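D-glyceraldehyde dehydrogenase (NADP(+)) (Thermoplasma acidophilum, PDB 5IZD) catalyses the NADP-dependent oxidation of D-glyceraldehyde to (R)-glycerate in the non-phosphorylated Entner-Doudoroff pathway. Local coordinates at residues A[84-89]-A[98-103]; A[148-153]-A[273-278]; A[174-179]-A[321-326]. All coordinates share one frame; numbering follows the deposited sequence.

Contact 1 (A[84-89]-A[98-103])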
loop_
_atom_site.group_PDB
_atom_site.type_symbol
_atom_site.label_atom_id
_atom_site.label_comp_id
_atom_site.label_asym_id
_atom_site.label_seq_id
_atom_site.Cartn_x
_atom_site.Cartn_y
_atom_site.Cartn_z
ATOM N N ASN A 84 13.579 20.915 31.776
ATOM C CA ASN A 84 14.636 21.677 32.392
ATOM C C ASN A 84 15.975 21.636 31.659
ATOM O O ASN A 84 16.613 22.663 31.484
ATOM C CB ASN A 84 14.797 21.263 33.869
ATOM C CG ASN A 84 13.574 21.624 34.706
ATOM O OD1 ASN A 84 12.800 22.533 34.354
ATOM N ND2 ASN A 84 13.381 20.920 35.807
ATOM N N ILE A 85 16.393 20.464 31.233
ATOM C CA ILE A 85 17.655 20.335 30.492
ATOM C C ILE A 85 17.620 21.153 29.187
ATOM O O ILE A 85 18.569 21.881 28.877
ATOM C CB ILE A 85 17.929 18.866 30.157
ATOM C CG1 ILE A 85 18.303 18.152 31.468
ATOM C CG2 ILE A 85 19.017 18.740 29.109
ATOM C CD1 ILE A 85 18.204 16.652 31.393
ATOM N N ILE A 86 16.509 21.060 28.459
ATOM C CA ILE A 86 16.352 21.853 27.266
ATOM C C ILE A 86 16.387 23.348 27.560
ATOM O O ILE A 86 17.026 24.078 26.816
ATOM C CB ILE A 86 15.059 21.469 26.519
ATOM C CG1 ILE A 86 15.169 20.028 25.996
ATOM C CG2 ILE A 86 14.772 22.458 25.401
ATOM C CD1 ILE A 86 13.833 19.436 25.687
ATOM N N MET A 87 15.717 23.806 28.630
ATOM C CA MET A 87 15.752 25.230 28.971
ATOM C C MET A 87 17.151 25.633 29.332
ATOM O O MET A 87 17.587 26.696 28.918
ATOM C CB MET A 87 14.752 25.631 30.065
ATOM C CG MET A 87 13.286 25.455 29.604
ATOM S SD MET A 87 12.177 26.125 30.877
ATOM C CE MET A 87 12.205 24.752 32.034
ATOM N N GLU A 88 17.885 24.753 30.009
ATOM C CA GLU A 88 19.276 25.070 30.438
ATOM C C GLU A 88 20.264 25.035 29.237
ATOM O O GLU A 88 21.066 25.961 29.064
ATOM C CB GLU A 88 19.775 24.131 31.556
ATOM C CG GLU A 88 19.155 24.299 32.952
ATOM N N GLU A 89 20.199 23.990 28.402
ATOM C CA GLU A 89 21.137 23.858 27.277
ATOM C C GLU A 89 20.888 24.768 26.098
ATOM O O GLU A 89 21.810 25.154 25.383
ATOM C CB GLU A 89 21.201 22.406 26.756
ATOM C CG GLU A 89 21.848 21.409 27.738
ATOM C CD GLU A 89 22.226 20.059 27.048
ATOM O OE1 GLU A 89 23.343 19.569 27.360
ATOM O OE2 GLU A 89 21.454 19.499 26.194
ATOM N N LYS A 98 8.357 22.621 26.859
ATOM C CA LYS A 98 7.261 21.661 27.115
ATOM C C LYS A 98 6.694 21.047 25.803
ATOM O O LYS A 98 6.457 19.865 25.736
ATOM C CB LYS A 98 6.152 22.307 27.952
ATOM C CG LYS A 98 6.613 22.616 29.353
ATOM C CD LYS A 98 5.546 23.258 30.216
ATOM C CE LYS A 98 6.074 23.336 31.635
ATOM N NZ LYS A 98 5.043 23.909 32.516
ATOM N N GLU A 99 6.554 21.877 24.771
ATOM C CA GLU A 99 6.102 21.425 23.468
ATOM C C GLU A 99 7.076 20.397 22.857
ATOM O O GLU A 99 6.647 19.371 22.355
ATOM C CB GLU A 99 5.831 22.639 22.552
ATOM C CG GLU A 99 5.939 22.397 21.089
ATOM C CD GLU A 99 5.493 23.600 20.273
ATOM O OE1 GLU A 99 4.854 23.343 19.222
ATOM O OE2 GLU A 99 5.809 24.751 20.645
ATOM N N GLU A 100 8.369 20.622 22.986
ATOM C CA GLU A 100 9.335 19.679 22.486
ATOM C C GLU A 100 9.229 18.310 23.148
ATOM O O GLU A 100 9.333 17.300 22.502
ATOM C CB GLU A 100 10.747 20.216 22.541
ATOM C CG GLU A 100 11.724 19.248 21.933
ATOM C CD GLU A 100 13.066 19.826 21.615
ATOM O OE1 GLU A 100 13.286 21.023 21.791
ATOM O OE2 GLU A 100 13.906 19.068 21.189
ATOM N N VAL A 101 9.002 18.299 24.448
ATOM C CA VAL A 101 8.863 17.070 25.185
ATOM C C VAL A 101 7.529 16.375 24.841
ATOM O O VAL A 101 7.449 15.188 24.764
ATOM C CB VAL A 101 9.092 17.299 26.687
ATOM C CG1 VAL A 101 8.879 16.027 27.452
ATOM C CG2 VAL A 101 10.505 17.812 26.906
ATOM N N ASP A 102 6.498 17.152 24.606
ATOM C CA ASP A 102 5.228 16.638 24.182
ATOM C C ASP A 102 5.510 15.814 22.904
ATOM O O ASP A 102 5.067 14.723 22.750
ATOM C CB ASP A 102 4.311 17.792 23.813
ATOM C CG ASP A 102 3.551 18.365 24.991
ATOM O OD1 ASP A 102 3.633 17.827 26.077
ATOM O OD2 ASP A 102 2.840 19.344 24.815
ATOM N N GLY A 103 6.271 16.406 22.009
ATOM C CA GLY A 103 6.640 15.833 20.745
ATOM C C GLY A 103 7.489 14.610 20.831
ATOM O O GLY A 103 7.394 13.749 20.005
#

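Contact 2 (A[148-153]-A[273-278]). With NAP (NADP nicotinamide-adenine-dinucleotide phosphate), chain I.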
loop_
_atom_site.group_PDB
_atom_site.type_symbol
_atom_site.label_atom_id
_atom_site.label_comp_id
_atom_site.label_asym_id
_atom_site.label_seq_id
_atom_site.Cartn_x
_atom_site.Cartn_y
_atom_site.Cartn_z
ATOM N N TRP A 148 21.456 20.520 17.259
ATOM C CA TRP A 148 21.257 21.177 18.558
ATOM C C TRP A 148 19.892 21.856 18.654
ATOM O O TRP A 148 19.446 22.179 19.790
ATOM C CB TRP A 148 22.366 22.232 18.849
ATOM C CG TRP A 148 22.641 23.155 17.681
ATOM C CD1 TRP A 148 23.608 23.004 16.746
ATOM C CD2 TRP A 148 21.880 24.300 17.296
ATOM N NE1 TRP A 148 23.535 24.011 15.823
ATOM C CE2 TRP A 148 22.460 24.812 16.134
ATOM C CE3 TRP A 148 20.795 24.958 17.845
ATOM C CZ2 TRP A 148 21.958 25.972 15.476
ATOM C CZ3 TRP A 148 20.273 26.084 17.185
ATOM C CH2 TRP A 148 20.878 26.597 16.031
ATOM N N ASN A 149 19.249 22.123 17.521
ATOM C CA ASN A 149 18.104 23.004 17.538
ATOM C C ASN A 149 16.848 22.389 18.167
ATOM O O ASN A 149 16.128 23.089 18.885
ATOM C CB ASN A 149 17.883 23.611 16.169
ATOM C CG ASN A 149 17.393 22.585 15.115
ATOM O OD1 ASN A 149 17.703 21.385 15.176
ATOM N ND2 ASN A 149 16.586 23.063 14.174
ATOM N N PHE A 150 16.599 21.083 17.917
ATOM C CA PHE A 150 15.548 20.307 18.584
ATOM C C PHE A 150 16.252 19.094 19.152
ATOM O O PHE A 150 16.097 17.943 18.657
ATOM C CB PHE A 150 14.394 19.961 17.638
ATOM C CG PHE A 150 13.648 21.185 17.191
ATOM C CD1 PHE A 150 12.699 21.776 18.036
ATOM C CD2 PHE A 150 14.012 21.838 16.040
ATOM C CE1 PHE A 150 12.081 22.987 17.698
ATOM C CE2 PHE A 150 13.420 23.053 15.706
ATOM C CZ PHE A 150 12.451 23.627 16.531
ATOM N N PRO A 151 17.024 19.334 20.220
ATOM C CA PRO A 151 17.951 18.336 20.687
ATOM C C PRO A 151 17.306 17.113 21.369
ATOM O O PRO A 151 18.039 16.167 21.716
ATOM C CB PRO A 151 18.813 19.127 21.714
ATOM C CG PRO A 151 17.832 20.106 22.312
ATOM C CD PRO A 151 16.933 20.487 21.143
ATOM N N ALA A 152 16.016 17.166 21.706
ATOM C CA ALA A 152 15.319 16.018 22.288
ATOM C C ALA A 152 14.397 15.421 21.201
ATOM O O ALA A 152 14.386 14.203 20.994
ATOM C CB ALA A 152 14.514 16.433 23.495
ATOM N N GLY A 153 13.649 16.285 20.516
ATOM C CA GLY A 153 12.778 15.883 19.330
ATOM C C GLY A 153 13.511 15.059 18.287
ATOM O O GLY A 153 12.994 14.057 17.771
ATOM N N LYS A 273 8.753 32.744 12.093
ATOM C CA LYS A 273 10.006 33.432 12.221
ATOM C C LYS A 273 10.663 33.256 13.594
ATOM O O LYS A 273 11.872 33.105 13.686
ATOM C CB LYS A 273 9.841 34.922 12.010
ATOM C CG LYS A 273 11.157 35.690 11.916
ATOM C CD LYS A 273 12.018 35.284 10.733
ATOM C CE LYS A 273 13.099 34.299 11.078
ATOM N NZ LYS A 273 13.863 33.881 9.887
ATOM N N TYR A 274 9.888 33.367 14.660
ATOM C CA TYR A 274 10.481 33.540 15.987
ATOM C C TYR A 274 10.491 32.331 16.842
ATOM O O TYR A 274 11.199 32.329 17.842
ATOM C CB TYR A 274 9.865 34.744 16.750
ATOM C CG TYR A 274 9.946 35.986 15.955
ATOM C CD1 TYR A 274 11.177 36.428 15.458
ATOM C CD2 TYR A 274 8.807 36.727 15.653
ATOM C CE1 TYR A 274 11.272 37.590 14.706
ATOM C CE2 TYR A 274 8.889 37.883 14.926
ATOM C CZ TYR A 274 10.100 38.319 14.426
ATOM O OH TYR A 274 10.190 39.489 13.652
ATOM N N TRP A 275 9.762 31.295 16.481
ATOM C CA TRP A 275 9.819 30.042 17.220
ATOM C C TRP A 275 11.239 29.554 17.176
ATOM O O TRP A 275 11.875 29.608 16.131
ATOM C CB TRP A 275 8.894 29.049 16.612
ATOM C CG TRP A 275 8.645 27.733 17.298
ATOM C CD1 TRP A 275 8.067 27.517 18.541
ATOM C CD2 TRP A 275 8.882 26.437 16.747
ATOM N NE1 TRP A 275 7.916 26.164 18.763
ATOM C CE2 TRP A 275 8.386 25.483 17.671
ATOM C CE3 TRP A 275 9.429 25.983 15.542
ATOM C CZ2 TRP A 275 8.431 24.113 17.424
ATOM C CZ3 TRP A 275 9.465 24.581 15.289
ATOM C CH2 TRP A 275 8.977 23.684 16.230
ATOM N N ASN A 276 11.765 29.263 18.369
ATOM C CA ASN A 276 13.158 28.845 18.543
ATOM C C ASN A 276 14.133 29.872 17.975
ATOM O O ASN A 276 15.198 29.523 17.470
ATOM C CB ASN A 276 13.401 27.462 17.896
ATOM C CG ASN A 276 14.550 26.712 18.567
ATOM O OD1 ASN A 276 14.874 26.978 19.723
ATOM N ND2 ASN A 276 15.203 25.816 17.830
ATOM N N ALA A 277 13.768 31.156 18.083
ATOM C CA ALA A 277 14.579 32.245 17.545
ATOM C C ALA A 277 14.960 32.098 16.026
ATOM O O ALA A 277 16.030 32.572 15.609
ATOM C CB ALA A 277 15.831 32.424 18.383
ATOM N N GLY A 278 14.114 31.383 15.267
ATOM C CA GLY A 278 14.286 31.181 13.847
ATOM C C GLY A 278 15.245 30.061 13.526
ATOM O O GLY A 278 15.604 29.868 12.347
HETATM P PA NAP I . 25.927 20.447 11.873
HETATM O O1A NAP I . 27.388 20.769 11.820
HETATM O O2A NAP I . 25.237 20.045 10.587
HETATM O O5B NAP I . 25.704 19.294 13.009
HETATM C C5B NAP I . 24.743 18.219 12.918
HETATM C C4B NAP I . 25.331 16.919 13.499
HETATM O O4B NAP I . 26.377 16.427 12.640
HETATM C C3B NAP I . 26.005 17.126 14.871
HETATM O O3B NAP I . 25.851 15.921 15.667
HETATM C C2B NAP I . 27.448 17.338 14.506
HETATM O O2B NAP I . 28.352 17.162 15.592
HETATM C C1B NAP I . 27.615 16.325 13.406
HETATM N N9A NAP I . 28.779 16.523 12.529
HETATM C C8A NAP I . 29.497 17.658 12.307
HETATM N N7A NAP I . 30.491 17.460 11.468
HETATM C C5A NAP I . 30.371 16.113 11.109
HETATM C C6A NAP I . 31.109 15.299 10.249
HETATM N N6A NAP I . 32.155 15.743 9.541
HETATM N N1A NAP I . 30.738 14.009 10.115
HETATM C C2A NAP I . 29.702 13.548 10.839
HETATM N N3A NAP I . 28.953 14.254 11.696
HETATM C C4A NAP I . 29.345 15.546 11.769
HETATM O O3 NAP I . 25.188 21.714 12.482
HETATM P PN NAP I . 25.772 23.127 12.985
HETATM O O1N NAP I . 26.668 22.920 14.193
HETATM O O2N NAP I . 24.629 24.072 13.263
HETATM O O5D NAP I . 26.617 23.646 11.794
HETATM P P2B NAP I . 29.045 18.506 16.275
HETATM O O1X NAP I . 30.017 17.977 17.341
HETATM O O2X NAP I . 27.995 19.287 16.910
HETATM O O3X NAP I . 29.794 19.271 15.237
#

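Contact 3 (A[174-179]-A[321-326]). With NAP (NADP nicotinamide-adenine-dinucleotide phosphate), chain I.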
loop_
_atom_site.group_PDB
_atom_site.type_symbol
_atom_site.label_atom_id
_atom_site.label_comp_id
_atom_site.label_asym_id
_atom_site.label_seq_id
_atom_site.Cartn_x
_atom_site.Cartn_y
_atom_site.Cartn_z
ATOM N N SER A 174 24.731 16.576 18.909
ATOM C CA SER A 174 25.454 17.807 18.672
ATOM C C SER A 174 26.333 18.096 19.883
ATOM O O SER A 174 25.920 17.867 21.049
ATOM C CB SER A 174 24.501 18.977 18.466
ATOM O OG SER A 174 25.177 20.195 18.686
ATOM N N SER A 175 27.507 18.670 19.634
ATOM C CA SER A 175 28.353 19.109 20.748
ATOM C C SER A 175 27.774 20.273 21.545
ATOM O O SER A 175 28.239 20.520 22.669
ATOM C CB SER A 175 29.742 19.497 20.259
ATOM O OG SER A 175 30.417 18.324 19.891
ATOM N N ASP A 176 26.773 20.966 21.008
ATOM C CA ASP A 176 26.108 21.999 21.779
ATOM C C ASP A 176 25.054 21.480 22.765
ATOM O O ASP A 176 24.647 22.234 23.647
ATOM C CB ASP A 176 25.442 23.023 20.862
ATOM C CG ASP A 176 26.437 23.842 20.086
ATOM O OD1 ASP A 176 27.028 24.759 20.690
ATOM O OD2 ASP A 176 26.634 23.568 18.884
ATOM N N THR A 177 24.597 20.233 22.613
ATOM C CA THR A 177 23.453 19.725 23.367
ATOM C C THR A 177 23.593 18.235 23.742
ATOM O O THR A 177 22.666 17.459 23.526
ATOM C CB THR A 177 22.106 19.900 22.614
ATOM O OG1 THR A 177 22.139 19.168 21.377
ATOM C CG2 THR A 177 21.770 21.345 22.339
ATOM N N PRO A 178 24.703 17.860 24.414
ATOM C CA PRO A 178 24.807 16.484 24.833
ATOM C C PRO A 178 23.743 15.989 25.864
ATOM O O PRO A 178 23.419 14.805 25.863
ATOM C CB PRO A 178 26.201 16.441 25.456
ATOM C CG PRO A 178 26.422 17.804 26.024
ATOM C CD PRO A 178 25.853 18.651 24.882
ATOM N N GLY A 179 23.257 16.877 26.742
ATOM C CA GLY A 179 22.531 16.510 27.982
ATOM C C GLY A 179 21.149 15.893 27.666
ATOM O O GLY A 179 20.723 14.887 28.259
ATOM N N LEU A 321 20.228 32.725 20.599
ATOM C CA LEU A 321 20.949 31.818 19.688
ATOM C C LEU A 321 21.824 30.832 20.494
ATOM O O LEU A 321 22.256 31.147 21.604
ATOM C CB LEU A 321 21.790 32.602 18.697
ATOM C CG LEU A 321 21.025 33.708 17.942
ATOM C CD1 LEU A 321 21.980 34.542 17.099
ATOM C CD2 LEU A 321 19.965 33.091 17.128
ATOM N N ILE A 322 22.072 29.670 19.908
ATOM C CA ILE A 322 22.756 28.567 20.554
ATOM C C ILE A 322 24.170 28.826 21.044
ATOM O O ILE A 322 24.553 28.306 22.069
ATOM C CB ILE A 322 22.717 27.277 19.680
ATOM C CG1 ILE A 322 23.141 26.014 20.473
ATOM C CG2 ILE A 322 23.457 27.443 18.344
ATOM C CD1 ILE A 322 22.217 25.711 21.636
ATOM N N ASN A 323 24.950 29.608 20.324
ATOM C CA ASN A 323 26.340 29.815 20.724
ATOM C C ASN A 323 26.910 31.102 20.168
ATOM O O ASN A 323 26.270 31.780 19.362
ATOM C CB ASN A 323 27.220 28.589 20.389
ATOM C CG ASN A 323 27.210 28.230 18.906
ATOM O OD1 ASN A 323 27.295 29.099 18.045
ATOM N ND2 ASN A 323 27.107 26.957 18.612
ATOM N N LYS A 324 28.115 31.446 20.645
ATOM C CA LYS A 324 28.816 32.670 20.223
ATOM C C LYS A 324 28.979 32.721 18.710
ATOM O O LYS A 324 28.767 33.775 18.121
ATOM C CB LYS A 324 30.201 32.858 20.925
ATOM C CG LYS A 324 30.541 34.310 21.175
ATOM C CD LYS A 324 31.882 34.574 21.920
ATOM N N GLY A 325 29.328 31.598 18.084
ATOM C CA GLY A 325 29.533 31.611 16.633
ATOM C C GLY A 325 28.234 31.887 15.823
ATOM O O GLY A 325 28.275 32.551 14.814
ATOM N N ALA A 326 27.094 31.401 16.280
ATOM C CA ALA A 326 25.761 31.728 15.655
ATOM C C ALA A 326 25.471 33.214 15.810
ATOM O O ALA A 326 24.996 33.856 14.887
ATOM C CB ALA A 326 24.648 30.932 16.310
HETATM P PA NAP I . 25.927 20.447 11.873
HETATM O O1A NAP I . 27.388 20.769 11.820
HETATM O O2A NAP I . 25.237 20.045 10.587
HETATM O O5B NAP I . 25.704 19.294 13.009
HETATM C C5B NAP I . 24.743 18.219 12.918
HETATM C C4B NAP I . 25.331 16.919 13.499
HETATM O O4B NAP I . 26.377 16.427 12.640
HETATM C C3B NAP I . 26.005 17.126 14.871
HETATM O O3B NAP I . 25.851 15.921 15.667
HETATM C C2B NAP I . 27.448 17.338 14.506
HETATM O O2B NAP I . 28.352 17.162 15.592
HETATM C C1B NAP I . 27.615 16.325 13.406
HETATM N N9A NAP I . 28.779 16.523 12.529
HETATM C C8A NAP I . 29.497 17.658 12.307
HETATM N N7A NAP I . 30.491 17.460 11.468
HETATM C C5A NAP I . 30.371 16.113 11.109
HETATM C C6A NAP I . 31.109 15.299 10.249
HETATM N N6A NAP I . 32.155 15.743 9.541
HETATM N N1A NAP I . 30.738 14.009 10.115
HETATM C C2A NAP I . 29.702 13.548 10.839
HETATM N N3A NAP I . 28.953 14.254 11.696
HETATM C C4A NAP I . 29.345 15.546 11.769
HETATM O O3 NAP I . 25.188 21.714 12.482
HETATM P PN NAP I . 25.772 23.127 12.985
HETATM O O1N NAP I . 26.668 22.920 14.193
HETATM O O2N NAP I . 24.629 24.072 13.263
HETATM O O5D NAP I . 26.617 23.646 11.794
HETATM P P2B NAP I . 29.045 18.506 16.275
HETATM O O1X NAP I . 30.017 17.977 17.341
HETATM O O2X NAP I . 27.995 19.287 16.910
HETATM O O3X NAP I . 29.794 19.271 15.237
HETATM O O HOH W 1 26.099 25.776 23.075
#

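Contact 1 (A[84-89]-A[98-103])
Ile86 reaches from its helix to Val101 and Glu100 on the facing one. The closest approach is apolar: Ile86 CD1 lies 3.9 Å from Val101 CG2. The same methyl is 4.2 Å from Glu100 CD, so the tip of the isoleucine sits against both a valine methyl and the carboxylate carbon. The other branch, Ile86 CG2, comes to 4.2 Å from Glu100 OE1. In both pairs the side chains cross at a slant. The contact is small and buried, with 113 Å² covered in all, and it rests on van der Waals packing.

Glu100 is extended, with CG anti to the backbone N (chi1 -176°), and this carries its carboxylate past the isoleucine to Lys92, in the turn between the helices, and the backbone at Ala152 and Gly153. OE1 forms a salt bridge with Lys92. OE2 accepts from the backbone N atoms of Ala152 and Gly153. The buried charge is therefore satisfied, and the carboxylate is held from both oxygens while Ile86 packs beside it. The two bonds to OE2 lie at the start of helix 153-164, where a negative charge would probably be favoured.

The backbones are nearest at Ile86 and Glu100, whose CA atoms are 8.8 Å apart. The contact joins helices 79-90 and 94-112, a helical hairpin with a short connection. Helix 178-190 packs against Ile85 on the first of them, and Glu99 of the second touches Thr486 of a second subunit.

Contact 2 (A[148-153]-A[273-278])
Phe150 and Trp275 meet ring to ring, but at a slant. Their planes are 33° apart, and the phenyl centroid lies 4.9 Å from that of the six-membered ring of the indole. Phe150 CZ sits over one face of Trp275, 3.4 Å from its CZ3, while Phe150 CE1 touches CH2. The indole reaches there because its CG stands anti to the backbone N (chi1 -172°).

Asn276 approaches the phenyl ring differently. Its amide nitrogen lies over a face of Phe150, with ND2 3.7 Å from CZ, and the ring and amide planes are 50° apart. The same nitrogen donates a weak, bent bond to Asn149 O, at 3.1 Å. Asn276 ND2 also donates to Gln279 O, and Lys92 gives Asn149 O a further donor.

This contact belongs to the active site of the aldehyde dehydrogenase fold. Asn149 is, by similarity, the transition-state stabiliser. Its ND2 is bonded to Gln279 O and to the oxidised cysteine, modelled as 3-sulfinoalanine, at position 281. Asn149 OD1 turns back to accept a weak bond from Phe150 N.

The pyrrole edge of Trp148 faces NADP, and Trp148 NE1 donates to O2N of the cofactor at 2.8 Å in a fairly straight bond. One face of this indole carries Asn149 CB near its rim. On the far segment, Trp275 NE1 is bonded to Glu99, and its ring touches Thr486 of a second subunit.

Contact 3 (A[174-179]-A[321-326])
Asp176 has CG anti to its carbonyl carbon (chi1 -68°), and Asn323 has CG set between its backbone N and carbonyl carbon (chi1 58°). These settings bring carboxylate and amide together across the contact. Asn323 ND2 donates to Asp176 OD1 at 3.0 Å, and the bond is almost straight at 173°. The oxygen lies in the amide plane of Asn323. The donor, however, meets OD1 from well above the carboxylate plane. A water also donates to Asp176 OD1 and to Ile322 O, adding a second link between the segments. Nearer the backbone of Asp176, its CB packs 3.8 Å from Ile322 CG1, and Thr177 CG2 lies more loosely by Ile322 CD1.

Asn323 is the N-cap of helix 324-339. Its OD1 accepts from Ala326 N at 2.9 Å, so the two ends of one amide serve the helix start and the aspartate. With an alanine here both bonds go, and Ala326 N is likely to lose its capping acceptor and Asp176 OD1 one of its donors.

On the other side, residues 174-177 form a type I beta turn, and Ser174 OG accepts from Asp176 N at 2.9 Å in an ST turn. The turn presents its donors to the 2'-phosphate that distinguishes NADP from NAD. Ser175 N binds O2X at 2.8 Å, and Ser175 OG binds O1X at 2.6 Å. Lys22 is bonded to Asp176 O.

In the fold
The three contacts lie close together, with centres about 10 Å (contacts 1 and 2), 11 Å (2 and 3) and 15 Å (1 and 3) apart. Contact 1 closes first along the chain. Contacts 2 and 3 follow with alternating segments: 148-153 meets 273-278, and 174-179 meets 321-326. Helix 79-90 lies beside both, and helix 94-112 beside contact 2. Glu100 reaches the start of helix 153-164, and Glu89 bonds to Gly179 in helix 178-190. Trp148 packs on Ile322 and Ser174, joining contacts 2 and 3, which both touch NADP, one at its diphosphate and the other at its 2'-phosphate. The hairpin packs and bonds against segments that contact the cofactor and, by similarity, line the active site.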